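Long-range contact in glycoside Hydrolase Family 43_12 (Metagenome, PDB 7JVH), which probably hydrolyses glycosidic bonds in plant cell-wall polysaccharides such as xylan or arabinan, as a gut-microbial family 43 (subfamily 12) glycoside hydrolase: residues 325-337 with 545-559. Residues are numbered along the deposited sequence; the frame is centred on the assembly and turned at random.
Sequences NSKGNVNTGRETF and AAVLSTNFAGGFTGA
N331 reaches A545 with its amide: ND2 donates to A545 O at 2.7 Å, nearly straight at 167°, with the acceptor close to the amide plane. L548 N binds the same oxygen from the opposite face, and Y526 OH is a second partner of ND2. N331 also uses its backbone, O accepting from A559 N at 2.9 Å, so one residue ties down both ends of 545-559.

N329 and R334 bury the next largest areas. The N329 amide lies obliquely to that of N551, planes 52° apart, in van der Waals packing: N329 OD1 sits 3.6 Å from N551 CB and CG, and N329 ND2 3.4 Å from the methyl CB of A546. Next door, N551 OD1 accepts from V330 N (2.9 Å), while V330 O takes T550 N at the start of helix 550-553. A bend at chi3 brings the R334 guanidinium alongside F556, where NH2 donates to F556 O at 3.0 Å; F556 CD1 lies over one guanidinium face, the planes 28° apart, and NH1 is hydrogen-bonded to a glycerol, probably from the crystallisation liquor.

The contact joins the loop before strand 335-342, in the family 43 catalytic domain, to the C-terminal concanavalin A-like domain. Five direct hydrogen bonds, three using a side chain, imply specific polar pairing of amides and a guanidinium with main-chain groups.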
ATOM      1  N   ASN A 325      -9.984  -9.322 -10.961  1.00 51.33           N
ATOM      2  CA  ASN A 325      -9.887  -9.949 -12.278  1.00 49.01           C
ATOM      3  C   ASN A 325     -11.197 -10.665 -12.584  1.00 49.95           C
ATOM      4  O   ASN A 325     -12.143 -10.572 -11.813  1.00 52.21           O
ATOM      5  CB  ASN A 325      -8.669 -10.888 -12.382  1.00 42.03           C
ATOM      6  CG  ASN A 325      -8.870 -12.209 -11.674  1.00 46.95           C
ATOM      7  OD1 ASN A 325      -9.773 -12.360 -10.861  1.00 60.77           O
ATOM      8  ND2 ASN A 325      -8.015 -13.188 -11.994  1.00 43.05           N
ATOM      9  N   SER A 326     -11.252 -11.366 -13.718  1.00 52.78           N
ATOM     10  CA  SER A 326     -12.475 -12.039 -14.182  1.00 48.07           C
ATOM     11  C   SER A 326     -13.028 -13.098 -13.214  1.00 52.03           C
ATOM     12  O   SER A 326     -14.203 -13.432 -13.285  1.00 45.38           O
ATOM     13  CB  SER A 326     -12.247 -12.673 -15.562  1.00 46.07           C
ATOM     14  OG  SER A 326     -11.215 -13.637 -15.530  1.00 46.01           O
ATOM     15  N   LYS A 327     -12.158 -13.636 -12.341  1.00 58.15           N
ATOM     16  CA  LYS A 327     -12.529 -14.632 -11.333  1.00 67.67           C
ATOM     17  C   LYS A 327     -12.758 -14.036  -9.927  1.00 63.90           C
ATOM     18  O   LYS A 327     -12.959 -14.774  -8.968  1.00 62.93           O
ATOM     19  CB  LYS A 327     -11.475 -15.734 -11.266  1.00 73.06           C
ATOM     20  CG  LYS A 327     -11.439 -16.618 -12.513  1.00 79.33           C
ATOM     21  CD  LYS A 327     -10.229 -17.513 -12.543  1.00 88.80           C
ATOM     22  CE  LYS A 327     -10.299 -18.610 -11.464  1.00104.58           C
ATOM     23  NZ  LYS A 327     -11.490 -19.507 -11.634  1.00110.90           N
ATOM     24  N   GLY A 328     -12.715 -12.706  -9.826  1.00 58.79           N
ATOM     25  CA  GLY A 328     -12.899 -11.985  -8.582  1.00 53.65           C
ATOM     26  C   GLY A 328     -11.676 -11.835  -7.693  1.00 67.28           C
ATOM     27  O   GLY A 328     -11.756 -11.240  -6.606  1.00 78.73           O
ATOM     28  N   ASN A 329     -10.534 -12.361  -8.141  1.00 60.45           N
ATOM     29  CA  ASN A 329      -9.288 -12.283  -7.378  1.00 58.06           C
ATOM     30  C   ASN A 329      -8.596 -10.945  -7.540  1.00 48.37           C
ATOM     31  O   ASN A 329      -8.779 -10.285  -8.553  1.00 56.03           O
ATOM     32  CB  ASN A 329      -8.348 -13.424  -7.778  1.00 48.29           C
ATOM     33  CG  ASN A 329      -8.929 -14.767  -7.452  1.00 52.57           C
ATOM     34  OD1 ASN A 329      -9.744 -14.872  -6.550  1.00 59.01           O
ATOM     35  ND2 ASN A 329      -8.524 -15.795  -8.179  1.00 51.70           N
ATOM     36  N   VAL A 330      -7.792 -10.580  -6.529  1.00 49.68           N
ATOM     37  CA  VAL A 330      -7.047  -9.328  -6.484  1.00 54.11           C
ATOM     38  C   VAL A 330      -5.583  -9.600  -6.149  1.00 55.03           C
ATOM     39  O   VAL A 330      -5.258  -9.976  -5.007  1.00 40.47           O
ATOM     40  CB  VAL A 330      -7.590  -8.390  -5.389  1.00 52.83           C
ATOM     41  CG1 VAL A 330      -7.120  -6.962  -5.604  1.00 54.55           C
ATOM     42  CG2 VAL A 330      -9.091  -8.462  -5.321  1.00 58.47           C
ATOM     43  N   ASN A 331      -4.712  -9.387  -7.154  1.00 38.91           N
ATOM     44  CA  ASN A 331      -3.271  -9.449  -6.993  1.00 35.70           C
ATOM     45  C   ASN A 331      -2.670  -8.051  -6.889  1.00 46.92           C
ATOM     46  O   ASN A 331      -1.473  -7.890  -6.653  1.00 49.72           O
ATOM     47  CB  ASN A 331      -2.628 -10.222  -8.132  1.00 39.82           C
ATOM     48  CG  ASN A 331      -3.063 -11.679  -8.159  1.00 49.52           C
ATOM     49  OD1 ASN A 331      -4.174 -12.019  -7.718  1.00 48.13           O
ATOM     50  ND2 ASN A 331      -2.194 -12.555  -8.687  1.00 46.69           N
ATOM     51  N   THR A 332      -3.513  -7.034  -7.046  1.00 32.38           N
ATOM     52  CA  THR A 332      -3.082  -5.643  -7.093  1.00 53.24           C
ATOM     53  C   THR A 332      -3.265  -4.891  -5.781  1.00 54.13           C
ATOM     54  O   THR A 332      -2.915  -3.703  -5.676  1.00 64.13           O
ATOM     55  CB  THR A 332      -3.788  -4.890  -8.257  1.00 41.73           C
ATOM     56  OG1 THR A 332      -5.132  -5.381  -8.415  1.00 47.34           O
ATOM     57  CG2 THR A 332      -3.033  -5.149  -9.555  1.00 42.06           C
ATOM     58  N   GLY A 333      -3.767  -5.586  -4.761  1.00 53.67           N
ATOM     59  CA  GLY A 333      -3.977  -4.996  -3.456  1.00 45.79           C
ATOM     60  C   GLY A 333      -5.098  -3.966  -3.504  1.00 53.04           C
ATOM     61  O   GLY A 333      -5.827  -3.874  -4.497  1.00 64.69           O
ATOM     62  N   ARG A 334      -5.227  -3.192  -2.429  1.00 41.97           N
ATOM     63  CA  ARG A 334      -6.183  -2.108  -2.344  1.00 44.62           C
ATOM     64  C   ARG A 334      -5.502  -0.809  -2.773  1.00 45.47           C
ATOM     65  O   ARG A 334      -4.398  -0.485  -2.302  1.00 45.33           O
ATOM     66  CB  ARG A 334      -6.737  -1.987  -0.917  1.00 44.74           C
ATOM     67  CG  ARG A 334      -7.558  -3.182  -0.452  1.00 34.92           C
ATOM     68  CD  ARG A 334      -7.782  -3.129   1.051  1.00 43.06           C
ATOM     69  NE  ARG A 334      -6.506  -3.296   1.759  1.00 41.64           N
ATOM     70  CZ  ARG A 334      -6.271  -2.985   3.026  1.00 52.00           C
ATOM     71  NH1 ARG A 334      -7.235  -2.489   3.813  1.00 56.59           N
ATOM     72  NH2 ARG A 334      -5.064  -3.187   3.516  1.00 45.27           N
ATOM     73  N   GLU A 335      -6.166  -0.069  -3.670  1.00 35.87           N
ATOM     74  CA  GLU A 335      -5.572   1.080  -4.341  1.00 49.63           C
ATOM     75  C   GLU A 335      -6.243   2.374  -3.890  1.00 59.86           C
ATOM     76  O   GLU A 335      -7.344   2.336  -3.315  1.00 55.12           O
ATOM     77  CB  GLU A 335      -5.727   0.904  -5.845  1.00 52.98           C
ATOM     78  CG  GLU A 335      -5.308  -0.483  -6.316  1.00 49.65           C
ATOM     79  CD  GLU A 335      -5.460  -0.687  -7.800  1.00 55.49           C
ATOM     80  OE1 GLU A 335      -6.553  -1.016  -8.234  1.00 55.24           O
ATOM     81  OE2 GLU A 335      -4.459  -0.551  -8.521  1.00 57.59           O
ATOM     82  N   THR A 336      -5.521   3.478  -4.048  1.00 54.93           N
ATOM     83  CA  THR A 336      -6.024   4.811  -3.660  1.00 45.82           C
ATOM     84  C   THR A 336      -6.827   5.414  -4.803  1.00 55.54           C
ATOM     85  O   THR A 336      -6.231   5.815  -5.779  1.00 57.20           O
ATOM     86  CB  THR A 336      -4.884   5.793  -3.427  1.00 48.92           C
ATOM     87  OG1 THR A 336      -4.199   5.332  -2.275  1.00 63.28           O
ATOM     88  CG2 THR A 336      -5.380   7.195  -3.177  1.00 46.08           C
ATOM     89  N   PHE A 337      -8.139   5.480  -4.638  1.00 57.76           N
ATOM     90  CA  PHE A 337      -9.033   6.065  -5.654  1.00 51.55           C
ATOM     91  C   PHE A 337      -9.374   7.483  -5.246  1.00 52.59           C
ATOM     92  O   PHE A 337      -9.220   7.832  -4.100  1.00 57.32           O
ATOM     93  CB  PHE A 337     -10.377   5.355  -5.636  1.00 43.93           C
ATOM     94  CG  PHE A 337     -10.343   3.988  -6.248  1.00 47.85           C
ATOM     95  CD1 PHE A 337      -9.631   2.969  -5.654  1.00 34.73           C
ATOM     96  CD2 PHE A 337     -11.019   3.729  -7.420  1.00 35.28           C
ATOM     97  CE1 PHE A 337      -9.607   1.713  -6.220  1.00 51.80           C
ATOM     98  CE2 PHE A 337     -10.999   2.469  -7.979  1.00 39.54           C
ATOM     99  CZ  PHE A 337     -10.290   1.466  -7.379  1.00 49.40           C
ATOM    100  N   ALA A 545      -2.519 -17.589 -11.140  1.00 46.59           N
ATOM    101  CA  ALA A 545      -2.387 -16.236 -10.607  1.00 52.83           C
ATOM    102  C   ALA A 545      -3.075 -16.085  -9.245  1.00 45.59           C
ATOM    103  O   ALA A 545      -2.732 -15.197  -8.466  1.00 44.38           O
ATOM    104  CB  ALA A 545      -2.963 -15.222 -11.604  1.00 34.02           C
ATOM    105  N   ALA A 546      -4.072 -16.935  -8.994  1.00 34.79           N
ATOM    106  CA  ALA A 546      -4.872 -16.891  -7.761  1.00 50.18           C
ATOM    107  C   ALA A 546      -3.985 -17.047  -6.507  1.00 51.71           C
ATOM    108  O   ALA A 546      -4.266 -16.428  -5.490  1.00 54.47           O
ATOM    109  CB  ALA A 546      -5.948 -17.964  -7.781  1.00 48.74           C
ATOM    110  N   VAL A 547      -2.908 -17.846  -6.629  1.00 48.23           N
ATOM    111  CA  VAL A 547      -1.938 -18.087  -5.559  1.00 54.91           C
ATOM    112  C   VAL A 547      -1.378 -16.797  -4.914  1.00 51.38           C
ATOM    113  O   VAL A 547      -1.060 -16.792  -3.712  1.00 53.23           O
ATOM    114  CB  VAL A 547      -0.757 -18.976  -6.059  1.00 51.86           C
ATOM    115  CG1 VAL A 547       0.398 -18.992  -5.067  1.00 52.99           C
ATOM    116  CG2 VAL A 547      -1.213 -20.415  -6.308  1.00 48.52           C
ATOM    117  N   LEU A 548      -1.256 -15.723  -5.702  1.00 43.09           N
ATOM    118  CA  LEU A 548      -0.713 -14.441  -5.230  1.00 37.95           C
ATOM    119  C   LEU A 548      -1.797 -13.404  -4.893  1.00 42.63           C
ATOM    120  O   LEU A 548      -1.502 -12.224  -4.655  1.00 40.51           O
ATOM    121  CB  LEU A 548       0.274 -13.863  -6.252  1.00 41.57           C
ATOM    122  CG  LEU A 548       1.394 -14.820  -6.676  1.00 51.57           C
ATOM    123  CD1 LEU A 548       2.363 -14.156  -7.647  1.00 49.32           C
ATOM    124  CD2 LEU A 548       2.136 -15.332  -5.443  1.00 41.08           C
ATOM    125  N   SER A 549      -3.053 -13.856  -4.852  1.00 37.97           N
ATOM    126  CA  SER A 549      -4.166 -13.019  -4.465  1.00 40.41           C
ATOM    127  C   SER A 549      -4.357 -12.967  -2.946  1.00 51.59           C
ATOM    128  O   SER A 549      -4.108 -13.950  -2.212  1.00 53.59           O
ATOM    129  CB  SER A 549      -5.456 -13.524  -5.107  1.00 42.12           C
ATOM    130  OG  SER A 549      -5.873 -14.763  -4.541  1.00 51.64           O
ATOM    131  N   THR A 550      -4.809 -11.798  -2.484  1.00 47.95           N
ATOM    132  CA  THR A 550      -5.399 -11.613  -1.176  1.00 45.18           C
ATOM    133  C   THR A 550      -6.465 -12.670  -0.895  1.00 49.93           C
ATOM    134  O   THR A 550      -6.522 -13.219   0.197  1.00 43.88           O
ATOM    135  CB  THR A 550      -5.971 -10.202  -1.071  1.00 40.84           C
ATOM    136  OG1 THR A 550      -4.867  -9.285  -0.934  1.00 44.34           O
ATOM    137  CG2 THR A 550      -6.928 -10.069   0.103  1.00 49.37           C
ATOM    138  N   ASN A 551      -7.299 -12.948  -1.901  1.00 42.62           N
ATOM    139  CA  ASN A 551      -8.402 -13.909  -1.786  1.00 34.66           C
ATOM    140  C   ASN A 551      -7.934 -15.273  -1.337  1.00 50.55           C
ATOM    141  O   ASN A 551      -8.608 -15.909  -0.544  1.00 62.65           O
ATOM    142  CB  ASN A 551      -9.145 -14.055  -3.116  1.00 40.85           C
ATOM    143  CG  ASN A 551      -9.626 -12.714  -3.669  1.00 52.26           C
ATOM    144  OD1 ASN A 551      -8.827 -11.897  -4.145  1.00 59.45           O
ATOM    145  ND2 ASN A 551     -10.927 -12.478  -3.587  1.00 54.15           N
ATOM    146  N   PHE A 552      -6.776 -15.713  -1.858  1.00 53.86           N
ATOM    147  CA  PHE A 552      -6.250 -17.047  -1.615  1.00 35.15           C
ATOM    148  C   PHE A 552      -5.379 -17.130  -0.343  1.00 49.27           C
ATOM    149  O   PHE A 552      -5.533 -18.052   0.444  1.00 45.74           O
ATOM    150  CB  PHE A 552      -5.491 -17.533  -2.849  1.00 44.60           C
ATOM    151  CG  PHE A 552      -4.892 -18.901  -2.704  1.00 39.49           C
ATOM    152  CD1 PHE A 552      -5.636 -20.043  -2.982  1.00 42.48           C
ATOM    153  CD2 PHE A 552      -3.583 -19.050  -2.304  1.00 50.80           C
ATOM    154  CE1 PHE A 552      -5.081 -21.298  -2.835  1.00 48.17           C
ATOM    155  CE2 PHE A 552      -3.012 -20.316  -2.180  1.00 52.08           C
ATOM    156  CZ  PHE A 552      -3.763 -21.436  -2.448  1.00 42.72           C
ATOM    157  N   ALA A 553      -4.491 -16.148  -0.153  1.00 50.53           N
ATOM    158  CA  ALA A 553      -3.505 -16.132   0.907  1.00 45.96           C
ATOM    159  C   ALA A 553      -3.909 -15.321   2.137  1.00 50.80           C
ATOM    160  O   ALA A 553      -3.202 -15.312   3.143  1.00 50.34           O
ATOM    161  CB  ALA A 553      -2.222 -15.550   0.359  1.00 37.19           C
ATOM    162  N   GLY A 554      -5.022 -14.599   2.035  1.00 52.04           N
ATOM    163  CA  GLY A 554      -5.442 -13.682   3.081  1.00 43.52           C
ATOM    164  C   GLY A 554      -4.498 -12.517   3.152  1.00 54.59           C
ATOM    165  O   GLY A 554      -3.591 -12.407   2.348  1.00 57.20           O
ATOM    166  N   GLY A 555      -4.728 -11.626   4.113  1.00 45.96           N
ATOM    167  CA  GLY A 555      -3.861 -10.488   4.339  1.00 46.91           C
ATOM    168  C   GLY A 555      -4.474  -9.186   3.922  1.00 49.49           C
ATOM    169  O   GLY A 555      -5.656  -9.107   3.590  1.00 43.44           O
ATOM    170  N   PHE A 556      -3.615  -8.161   3.899  1.00 59.09           N
ATOM    171  CA  PHE A 556      -3.968  -6.787   3.572  1.00 55.73           C
ATOM    172  C   PHE A 556      -3.070  -6.188   2.484  1.00 49.99           C
ATOM    173  O   PHE A 556      -2.982  -4.964   2.369  1.00 38.34           O
ATOM    174  CB  PHE A 556      -3.794  -5.955   4.849  1.00 57.96           C
ATOM    175  CG  PHE A 556      -4.891  -6.130   5.867  1.00 63.78           C
ATOM    176  CD1 PHE A 556      -6.237  -6.050   5.505  1.00 52.50           C
ATOM    177  CD2 PHE A 556      -4.576  -6.309   7.206  1.00 55.62           C
ATOM    178  CE1 PHE A 556      -7.234  -6.179   6.456  1.00 71.17           C
ATOM    179  CE2 PHE A 556      -5.568  -6.422   8.163  1.00 61.67           C
ATOM    180  CZ  PHE A 556      -6.901  -6.352   7.791  1.00 70.27           C
ATOM    181  N   THR A 557      -2.395  -7.046   1.706  1.00 41.51           N
ATOM    182  CA  THR A 557      -1.391  -6.583   0.739  1.00 43.50           C
ATOM    183  C   THR A 557      -1.541  -7.113  -0.684  1.00 38.22           C
ATOM    184  O   THR A 557      -2.087  -8.185  -0.899  1.00 45.76           O
ATOM    185  CB  THR A 557       0.019  -6.950   1.190  1.00 54.99           C
ATOM    186  OG1 THR A 557       0.099  -8.385   1.400  1.00 58.78           O
ATOM    187  CG2 THR A 557       0.382  -6.174   2.439  1.00 53.23           C
ATOM    188  N   GLY A 558      -1.014  -6.340  -1.634  1.00 50.27           N
ATOM    189  CA  GLY A 558      -0.950  -6.745  -3.028  1.00 52.92           C
ATOM    190  C   GLY A 558       0.359  -7.478  -3.351  1.00 40.39           C
ATOM    191  O   GLY A 558       1.337  -7.345  -2.659  1.00 40.33           O
ATOM    192  N   ALA A 559       0.354  -8.210  -4.459  1.00 45.70           N
ATOM    193  CA  ALA A 559       1.537  -8.897  -4.949  1.00 53.21           C
ATOM    194  C   ALA A 559       2.638  -7.914  -5.312  1.00 52.31           C
ATOM    195  O   ALA A 559       2.383  -6.729  -5.554  1.00 39.28           O
ATOM    196  CB  ALA A 559       1.194  -9.777  -6.150  1.00 43.23           C
TER
HETATM  197  O   HOH W   1      -3.897  -8.267  -3.945  1.00 48.99           O